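Local coordinates for chitin-binding domain 3 protein (Micromonospora aurantiaca ATCC 27029, PDB 5OPF) that probably cleaves crystalline polysaccharides such as cellulose or chitin by oxidation, as a copper-dependent lytic polysaccharide monooxygenase of bacterial origin, at residues F98-F103 with I157-N162; Y122-S127 with T167-V172; E135-I140 with A161-R166. One frame throughout, in Å; residues are numbered along the deposited sequence.

Interaction 1 of 3, residues F98-F103 with I157-N162; sequences FRVKFF and IQIPAN
F98, V100 and F102 pair with A161, I159 and I157 as the hydrogen-bonded sites of an antiparallel ladder, the two short strands running at 152° to each other. Each pair closes with two backbone bonds, six in all; the shortest, from I159 N to V100 O, measures 2.8 Å. At the non-hydrogen-bonded sites, R99 opposite P160 and K101 opposite Q158, CA-H...O contacts fill in, the closest from Q158 CA to V100 O at 3.3 Å.

Apolar contacts lie on the face that carries F98, V100, F102, I157, I159 and A161. A161 CB sits over one face of the F98 ring, 3.8 Å from its centroid, a CH-pi contact offset toward CE1 and CZ. A chi1 of 69° sets F98 CG between its own backbone N and carbonyl carbon, from where the ring turns over the methyl. I159 CD1 lies 4.1 Å from F102 CB. Beyond the pair, F102 meets W176 edge-to-face, and its side chain is about 9 Å from the bound copper.

On the other face polar side chains pack mainly through their aliphatic parts. R99 and Q158 cross at about a right angle, and Q158 CB lies 3.5 Å above the R99 guanidinium plane, toward the rim at NH2; guanidinium and amide planes are 20° apart. A water lies between Q158 OE1 (2.8 Å) and R99 O, within hydrogen-bonding distance of both, though which acceptors take its protons is not settled. K101 CB and CG lie against the same amide.

The chemistry thus divides by face: aromatic and aliphatic groups turn into the beta-sandwich core of the monooxygenase domain, whereas polar chains and a bridging water lie on the more solvent-exposed face.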
loop_
_atom_site.group_PDB
_atom_site.type_symbol
_atom_site.label_atom_id
_atom_site.label_comp_id
_atom_site.label_asym_id
_atom_site.label_seq_id
_atom_site.Cartn_x
_atom_site.Cartn_y
_atom_site.Cartn_z
ATOM N N PHE A 98 -3.189 -7.604 13.752
ATOM C CA PHE A 98 -3.937 -6.494 13.197
ATOM C C PHE A 98 -4.689 -6.987 11.977
ATOM O O PHE A 98 -4.585 -8.152 11.580
ATOM C CB PHE A 98 -3.041 -5.282 12.909
ATOM C CG PHE A 98 -2.061 -5.485 11.784
ATOM C CD1 PHE A 98 -0.922 -6.249 11.961
ATOM C CD2 PHE A 98 -2.277 -4.892 10.554
ATOM C CE1 PHE A 98 -0.016 -6.424 10.939
ATOM C CE2 PHE A 98 -1.380 -5.061 9.526
ATOM C CZ PHE A 98 -0.244 -5.827 9.712
ATOM N N ARG A 99 -5.492 -6.092 11.416
ATOM C CA ARG A 99 -6.347 -6.391 10.280
ATOM C C ARG A 99 -6.107 -5.368 9.183
ATOM O O ARG A 99 -6.082 -4.162 9.452
ATOM C CB ARG A 99 -7.816 -6.351 10.719
ATOM C CG ARG A 99 -8.108 -7.421 11.757
ATOM C CD ARG A 99 -9.284 -7.099 12.654
ATOM N NE ARG A 99 -10.565 -7.063 11.955
ATOM C CZ ARG A 99 -11.167 -8.114 11.407
ATOM N NH1 ARG A 99 -10.587 -9.312 11.424
ATOM N NH2 ARG A 99 -12.350 -7.965 10.833
ATOM N N VAL A 100 -5.956 -5.849 7.952
ATOM C CA VAL A 100 -5.803 -4.999 6.780
ATOM C C VAL A 100 -7.151 -4.920 6.082
ATOM O O VAL A 100 -7.682 -5.943 5.634
ATOM C CB VAL A 100 -4.734 -5.570 5.835
ATOM C CG1 VAL A 100 -4.710 -4.815 4.510
ATOM C CG2 VAL A 100 -3.351 -5.559 6.511
ATOM N N LYS A 101 -7.717 -3.716 5.988
ATOM C CA LYS A 101 -8.976 -3.504 5.281
ATOM C C LYS A 101 -8.674 -3.106 3.846
ATOM O O LYS A 101 -8.075 -2.046 3.597
ATOM C CB LYS A 101 -9.822 -2.421 5.945
ATOM C CG LYS A 101 -11.198 -2.285 5.302
ATOM C CD LYS A 101 -12.018 -1.174 5.946
ATOM C CE LYS A 101 -13.283 -0.857 5.155
ATOM N NZ LYS A 101 -14.093 0.211 5.836
ATOM N N PHE A 102 -9.087 -3.963 2.912
ATOM C CA PHE A 102 -8.935 -3.715 1.490
ATOM C C PHE A 102 -10.271 -3.262 0.915
ATOM O O PHE A 102 -11.288 -3.917 1.140
ATOM C CB PHE A 102 -8.441 -4.959 0.746
ATOM C CG PHE A 102 -7.691 -4.591 -0.474
ATOM C CD1 PHE A 102 -8.351 -4.164 -1.614
ATOM C CD2 PHE A 102 -6.313 -4.564 -0.453
ATOM C CE1 PHE A 102 -7.626 -3.727 -2.712
ATOM C CE2 PHE A 102 -5.591 -4.143 -1.535
ATOM C CZ PHE A 102 -6.239 -3.718 -2.663
ATOM N N PHE A 103 -10.270 -2.157 0.165
ATOM C CA PHE A 103 -11.470 -1.617 -0.472
ATOM C C PHE A 103 -11.311 -1.684 -1.985
ATOM O O PHE A 103 -10.315 -1.183 -2.524
ATOM C CB PHE A 103 -11.680 -0.166 -0.021
ATOM C CG PHE A 103 -12.804 0.557 -0.717
ATOM C CD1 PHE A 103 -14.087 0.043 -0.762
ATOM C CD2 PHE A 103 -12.558 1.773 -1.345
ATOM C CE1 PHE A 103 -15.111 0.738 -1.410
ATOM C CE2 PHE A 103 -13.574 2.463 -1.988
ATOM C CZ PHE A 103 -14.842 1.938 -2.028
ATOM N N ILE A 157 -12.899 -6.117 2.326
ATOM C CA ILE A 157 -12.617 -7.329 3.077
ATOM C C ILE A 157 -11.490 -7.050 4.056
ATOM O O ILE A 157 -10.618 -6.210 3.801
ATOM C CB ILE A 157 -12.306 -8.509 2.128
ATOM C CG1 ILE A 157 -12.396 -9.827 2.901
ATOM C CG2 ILE A 157 -10.954 -8.326 1.431
ATOM C CD1 ILE A 157 -12.534 -11.034 1.994
ATOM N N GLN A 158 -11.506 -7.755 5.185
ATOM C CA GLN A 158 -10.464 -7.639 6.197
ATOM C C GLN A 158 -9.573 -8.875 6.150
ATOM O O GLN A 158 -10.074 -10.002 6.183
ATOM C CB GLN A 158 -11.072 -7.508 7.595
ATOM C CG GLN A 158 -11.991 -6.302 7.795
ATOM C CD GLN A 158 -11.276 -5.044 8.253
ATOM O OE1 GLN A 158 -10.058 -5.020 8.410
ATOM N NE2 GLN A 158 -12.042 -3.985 8.472
ATOM N N ILE A 159 -8.261 -8.666 6.095
ATOM C CA ILE A 159 -7.275 -9.746 6.073
ATOM C C ILE A 159 -6.548 -9.751 7.414
ATOM O O ILE A 159 -5.821 -8.795 7.724
ATOM C CB ILE A 159 -6.266 -9.585 4.928
ATOM C CG1 ILE A 159 -6.964 -9.507 3.567
ATOM C CG2 ILE A 159 -5.277 -10.734 4.944
ATOM C CD1 ILE A 159 -6.945 -8.151 2.935
ATOM N N PRO A 160 -6.685 -10.799 8.218
ATOM C CA PRO A 160 -5.911 -10.885 9.463
ATOM C C PRO A 160 -4.424 -10.997 9.185
ATOM O O PRO A 160 -3.999 -11.637 8.223
ATOM C CB PRO A 160 -6.437 -12.165 10.127
ATOM C CG PRO A 160 -7.742 -12.435 9.463
ATOM C CD PRO A 160 -7.604 -11.935 8.058
ATOM N N ALA A 161 -3.632 -10.385 10.060
ATOM C CA ALA A 161 -2.184 -10.400 9.935
ATOM C C ALA A 161 -1.592 -10.469 11.332
ATOM O O ALA A 161 -2.116 -9.851 12.265
ATOM C CB ALA A 161 -1.684 -9.142 9.216
ATOM N N ASN A 162 -0.511 -11.227 11.490
ATOM C CA ASN A 162 0.147 -11.358 12.788
ATOM C C ASN A 162 1.641 -11.185 12.573
ATOM O O ASN A 162 2.278 -12.028 11.932
ATOM C CB ASN A 162 -0.140 -12.704 13.450
ATOM C CG ASN A 162 0.532 -12.827 14.810
ATOM O OD1 ASN A 162 0.955 -11.830 15.386
ATOM N ND2 ASN A 162 0.641 -14.047 15.317
HETATM O O HOH W 1 -8.716 -2.798 9.419
#

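Interaction 2 of 3, residues Y122-S127 with T167-V172; sequences YNALTS and TGRHVV
L125 lays its CD2 methyl over one face of the R169 guanidinium, 3.5 Å above the plane and offset toward the rim, nearest to NE. The two side chains cross at about a right angle; the arginine chain is extended to CD, and the turn at chi3 (-76°) brings NE under the leucine methyl. R169 CD also lies 4.0 Å from A124 CB. The same alanine methyl also meets V171 CG2, again at 4.0 Å, and the valine branch continues to the edge of the Y122 ring, where CE2 is 4.1 Å from CG2, close to the ring plane.

The contact joins the loop between strands 110-118 and 134-140 to the start of strand 169-178. Within that loop an Asx turn, L125 N to N123 OD1 at 2.9 Å, holds the chain next to A124. No direct hydrogen bond spans the segments; one water does, donating to Y122 O and to R169 O (2.8 Å) while accepting from A124 N. The polar end of R169 is held outside both segments, NH1 donating to W89 O. An alanine in place of R169 would probably leave L125 CD2 without its flat partner and W89 O without this donor.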
loop_
_atom_site.group_PDB
_atom_site.type_symbol
_atom_site.label_atom_id
_atom_site.label_comp_id
_atom_site.label_asym_id
_atom_site.label_seq_id
_atom_site.Cartn_x
_atom_site.Cartn_y
_atom_site.Cartn_z
ATOM N N TYR A 122 14.545 -3.191 10.357
ATOM C CA TYR A 122 14.387 -2.357 9.171
ATOM C C TYR A 122 14.104 -0.925 9.604
ATOM O O TYR A 122 13.256 -0.692 10.471
ATOM C CB TYR A 122 13.231 -2.868 8.293
ATOM C CG TYR A 122 12.916 -1.923 7.151
ATOM C CD1 TYR A 122 13.823 -1.748 6.118
ATOM C CD2 TYR A 122 11.740 -1.187 7.120
ATOM C CE1 TYR A 122 13.570 -0.850 5.082
ATOM C CE2 TYR A 122 11.482 -0.292 6.098
ATOM C CZ TYR A 122 12.397 -0.126 5.081
ATOM O OH TYR A 122 12.130 0.779 4.083
ATOM N N ASN A 123 14.794 0.036 8.987
ATOM C CA ASN A 123 14.613 1.460 9.271
ATOM C C ASN A 123 14.012 2.176 8.058
ATOM O O ASN A 123 14.733 2.552 7.126
ATOM C CB ASN A 123 15.932 2.102 9.675
ATOM C CG ASN A 123 15.746 3.518 10.185
ATOM O OD1 ASN A 123 14.692 4.120 9.999
ATOM N ND2 ASN A 123 16.769 4.053 10.832
ATOM N N ALA A 124 12.696 2.394 8.083
ATOM C CA ALA A 124 12.012 3.037 6.967
ATOM C C ALA A 124 12.454 4.474 6.750
ATOM O O ALA A 124 12.213 5.029 5.667
ATOM C CB ALA A 124 10.506 3.019 7.215
ATOM N N LEU A 125 13.056 5.100 7.762
ATOM C CA LEU A 125 13.485 6.488 7.641
ATOM C C LEU A 125 14.730 6.623 6.782
ATOM O O LEU A 125 14.964 7.693 6.205
ATOM C CB LEU A 125 13.774 7.065 9.026
ATOM C CG LEU A 125 12.595 7.099 9.997
ATOM C CD1 LEU A 125 13.021 7.648 11.349
ATOM C CD2 LEU A 125 11.416 7.887 9.443
ATOM N N THR A 126 15.553 5.572 6.702
ATOM C CA THR A 126 16.863 5.656 6.071
ATOM C C THR A 126 17.090 4.668 4.939
ATOM O O THR A 126 18.020 4.877 4.150
ATOM C CB THR A 126 17.979 5.404 7.098
ATOM O OG1 THR A 126 17.883 4.057 7.582
ATOM C CG2 THR A 126 17.881 6.380 8.260
ATOM N N SER A 127 16.305 3.601 4.839
ATOM C CA SER A 127 16.669 2.483 3.987
ATOM C C SER A 127 15.571 2.192 2.973
ATOM O O SER A 127 14.392 2.148 3.339
ATOM C CB SER A 127 16.853 1.225 4.842
ATOM O OG SER A 127 17.876 1.412 5.802
ATOM N N THR A 167 8.040 -3.718 17.057
ATOM C CA THR A 167 7.778 -2.505 17.820
ATOM C C THR A 167 8.181 -1.318 16.961
ATOM O O THR A 167 9.094 -1.408 16.131
ATOM C CB THR A 167 8.535 -2.461 19.167
ATOM O OG1 THR A 167 9.947 -2.493 18.926
ATOM C CG2 THR A 167 8.114 -3.626 20.052
ATOM N N GLY A 168 7.477 -0.205 17.145
ATOM C CA GLY A 168 7.827 1.010 16.436
ATOM C C GLY A 168 7.442 0.993 14.958
ATOM O O GLY A 168 6.595 0.218 14.492
ATOM N N ARG A 169 8.093 1.897 14.223
ATOM C CA ARG A 169 7.769 2.167 12.826
ATOM C C ARG A 169 8.118 0.991 11.923
ATOM O O ARG A 169 9.233 0.455 11.972
ATOM C CB ARG A 169 8.555 3.392 12.364
ATOM C CG ARG A 169 8.455 3.696 10.880
ATOM C CD ARG A 169 9.265 4.908 10.479
ATOM N NE ARG A 169 8.681 6.192 10.848
ATOM C CZ ARG A 169 7.801 6.850 10.091
ATOM N NH1 ARG A 169 7.379 6.324 8.953
ATOM N NH2 ARG A 169 7.357 8.042 10.454
ATOM N N HIS A 170 7.169 0.645 11.049
ATOM C CA HIS A 170 7.279 -0.464 10.105
ATOM C C HIS A 170 6.518 -0.122 8.826
ATOM O O HIS A 170 5.843 0.904 8.739
ATOM C CB HIS A 170 6.792 -1.766 10.762
ATOM C CG HIS A 170 7.843 -2.389 11.601
ATOM N ND1 HIS A 170 8.910 -3.041 11.025
ATOM C CD2 HIS A 170 8.041 -2.405 12.940
ATOM C CE1 HIS A 170 9.716 -3.452 11.988
ATOM N NE2 HIS A 170 9.219 -3.072 13.156
ATOM N N VAL A 171 6.650 -1.000 7.830
ATOM C CA VAL A 171 5.889 -0.901 6.593
ATOM C C VAL A 171 5.166 -2.222 6.358
ATOM O O VAL A 171 5.761 -3.302 6.482
ATOM C CB VAL A 171 6.793 -0.550 5.392
ATOM C CG1 VAL A 171 5.969 -0.390 4.120
ATOM C CG2 VAL A 171 7.578 0.738 5.658
ATOM N N VAL A 172 3.879 -2.126 6.035
ATOM C CA VAL A 172 3.072 -3.232 5.539
ATOM C C VAL A 172 3.099 -3.165 4.016
ATOM O O VAL A 172 2.959 -2.090 3.421
ATOM C CB VAL A 172 1.624 -3.122 6.058
ATOM C CG1 VAL A 172 0.810 -4.346 5.651
ATOM C CG2 VAL A 172 1.587 -2.928 7.573
HETATM O O HOH W 2 11.494 1.392 10.623
#

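Interaction 3 of 3, residues E135-I140 with A161-R166; sequences ELVGQI and ANAPGR
E135 OE1 is gripped by two nitrogens of R166, NH2 at 2.8 Å and NH1 at 3.0 Å from that oxygen, in an end-on salt bridge that converges on a single carboxylate atom. NH2 meets OE1 on its anti side and NH1 on its syn side, both from the same face of the carboxylate, whose plane is turned 22° from that of the guanidinium. Sharing one acceptor bends both bonds, with N-H...O angles of 149° and 137°. E135 reaches across with its chain extended, whereas R166 is bent at chi2.

Further bonds fix the rotation of the guanidinium. NH1 also donates to P164 O at 3.0 Å, almost in the guanidinium plane, tying the arginine back to its own type II turn, A163 to R166. T118 O takes NE, and V117 O takes NH2, while A163 CB lies over one face of the group. With three backbone carbonyls and a carboxylate around it, the positive charge is likely to be well stabilised.

V137 supplies the rest of the contact. Its O accepts from N162 N at 3.1 Å, the donor standing above the carbonyl plane. CG1 points toward the turn, 4.3 Å from A163 CB, and CG2 packs against A161 CB at 4.1 Å. Close by, the CA atoms of G138 and A161 are only 4.4 Å apart; a side chain on the glycine would point toward A161.

V137 and G138 both face V115, a classic beta bulge in the pairing of strand 134-140 with strand 110-118. Strand 154-162 ends here and the chain turns on toward strand 169-178, so the contact lies where the two sheets of the sandwich meet.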
loop_
_atom_site.group_PDB
_atom_site.type_symbol
_atom_site.label_atom_id
_atom_site.label_comp_id
_atom_site.label_asym_id
_atom_site.label_seq_id
_atom_site.Cartn_x
_atom_site.Cartn_y
_atom_site.Cartn_z
ATOM N N GLU A 135 8.368 -10.135 5.640
ATOM C CA GLU A 135 7.902 -11.460 6.029
ATOM C C GLU A 135 6.413 -11.569 5.711
ATOM O O GLU A 135 5.640 -10.643 5.995
ATOM C CB GLU A 135 8.103 -11.647 7.539
ATOM C CG GLU A 135 7.658 -12.995 8.070
ATOM C CD GLU A 135 7.787 -13.122 9.564
ATOM O OE1 GLU A 135 8.168 -12.145 10.238
ATOM O OE2 GLU A 135 7.519 -14.231 10.079
ATOM N N LEU A 136 5.999 -12.699 5.139
ATOM C CA LEU A 136 4.576 -12.945 4.901
ATOM C C LEU A 136 3.872 -13.211 6.229
ATOM O O LEU A 136 4.217 -14.168 6.936
ATOM C CB LEU A 136 4.404 -14.142 3.968
ATOM C CG LEU A 136 2.967 -14.489 3.557
ATOM C CD1 LEU A 136 2.360 -13.434 2.652
ATOM C CD2 LEU A 136 2.932 -15.856 2.887
ATOM N N VAL A 137 2.867 -12.388 6.562
ATOM C CA VAL A 137 2.201 -12.466 7.862
ATOM C C VAL A 137 0.680 -12.580 7.770
ATOM O O VAL A 137 0.019 -12.767 8.797
ATOM C CB VAL A 137 2.589 -11.291 8.781
ATOM C CG1 VAL A 137 4.073 -11.326 9.120
ATOM C CG2 VAL A 137 2.208 -9.949 8.164
ATOM N N GLY A 138 0.110 -12.479 6.566
ATOM C CA GLY A 138 -1.301 -12.773 6.367
ATOM C C GLY A 138 -1.558 -13.054 4.908
ATOM O O GLY A 138 -0.795 -12.627 4.042
ATOM N N GLN A 139 -2.608 -13.827 4.629
ATOM C CA GLN A 139 -2.897 -14.196 3.243
ATOM C C GLN A 139 -4.313 -14.737 3.155
ATOM O O GLN A 139 -4.718 -15.554 3.989
ATOM C CB GLN A 139 -1.911 -15.261 2.737
ATOM C CG GLN A 139 -2.096 -15.673 1.265
ATOM C CD GLN A 139 -0.957 -16.555 0.742
ATOM O OE1 GLN A 139 -0.491 -16.373 -0.386
ATOM N NE2 GLN A 139 -0.527 -17.534 1.547
ATOM N N ILE A 140 -5.056 -14.283 2.143
ATOM C CA ILE A 140 -6.292 -14.934 1.733
ATOM C C ILE A 140 -6.091 -15.463 0.321
ATOM O O ILE A 140 -5.312 -14.922 -0.469
ATOM C CB ILE A 140 -7.545 -14.026 1.810
ATOM C CG1 ILE A 140 -7.449 -12.843 0.838
ATOM C CG2 ILE A 140 -7.779 -13.562 3.247
ATOM C CD1 ILE A 140 -8.687 -11.977 0.799
ATOM N N ALA A 161 -3.632 -10.385 10.060
ATOM C CA ALA A 161 -2.184 -10.400 9.935
ATOM C C ALA A 161 -1.592 -10.469 11.332
ATOM O O ALA A 161 -2.116 -9.851 12.265
ATOM C CB ALA A 161 -1.684 -9.142 9.216
ATOM N N ASN A 162 -0.511 -11.227 11.490
ATOM C CA ASN A 162 0.147 -11.358 12.788
ATOM C C ASN A 162 1.641 -11.185 12.573
ATOM O O ASN A 162 2.278 -12.028 11.932
ATOM C CB ASN A 162 -0.140 -12.704 13.450
ATOM C CG ASN A 162 0.532 -12.827 14.810
ATOM O OD1 ASN A 162 0.955 -11.830 15.386
ATOM N ND2 ASN A 162 0.641 -14.047 15.317
ATOM N N ALA A 163 2.191 -10.096 13.108
ATOM C CA ALA A 163 3.600 -9.745 12.948
ATOM C C ALA A 163 4.260 -9.754 14.323
ATOM O O ALA A 163 4.421 -8.697 14.954
ATOM C CB ALA A 163 3.738 -8.395 12.247
ATOM N N PRO A 164 4.673 -10.925 14.812
ATOM C CA PRO A 164 5.230 -11.004 16.161
ATOM C C PRO A 164 6.544 -10.259 16.275
ATOM O O PRO A 164 7.354 -10.212 15.343
ATOM C CB PRO A 164 5.453 -12.508 16.369
ATOM C CG PRO A 164 4.664 -13.183 15.328
ATOM C CD PRO A 164 4.579 -12.252 14.181
ATOM N N GLY A 165 6.754 -9.689 17.456
ATOM C CA GLY A 165 8.017 -9.089 17.804
ATOM C C GLY A 165 8.236 -7.681 17.302
ATOM O O GLY A 165 9.223 -7.057 17.703
ATOM N N ARG A 166 7.363 -7.142 16.465
ATOM C CA ARG A 166 7.551 -5.796 15.946
ATOM C C ARG A 166 7.201 -4.748 16.991
ATOM O O ARG A 166 6.178 -4.849 17.681
ATOM C CB ARG A 166 6.654 -5.570 14.732
ATOM C CG ARG A 166 7.217 -6.031 13.392
ATOM C CD ARG A 166 7.466 -7.514 13.339
ATOM N NE ARG A 166 7.742 -7.910 11.968
ATOM C CZ ARG A 166 7.734 -9.157 11.527
ATOM N NH1 ARG A 166 7.487 -10.156 12.357
ATOM N NH2 ARG A 166 7.971 -9.394 10.244
#

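How the interactions relate
Interactions 1 and 3 share A161 and N162: strand 154-162 pairs with strand 97-104 over five residue pairs in interaction 1, and its end passes to strand 134-140 of the other sheet in interaction 3. They also touch directly, I159 CG1 lying 4.1 Å from I140 CD1. All three are partly buried; interaction 1, about twice as large by area, has a buried apolar face, while interaction 2 has the exposed L125 at its border. Their chemistry differs accordingly: a regular backbone ladder within a sheet, a salt bridge with one backbone bond where sheets meet, and methyl packing with a water bridge where a loop covers strand 169-178. Interaction 2 meets interaction 1 through V172 and F98 in the core.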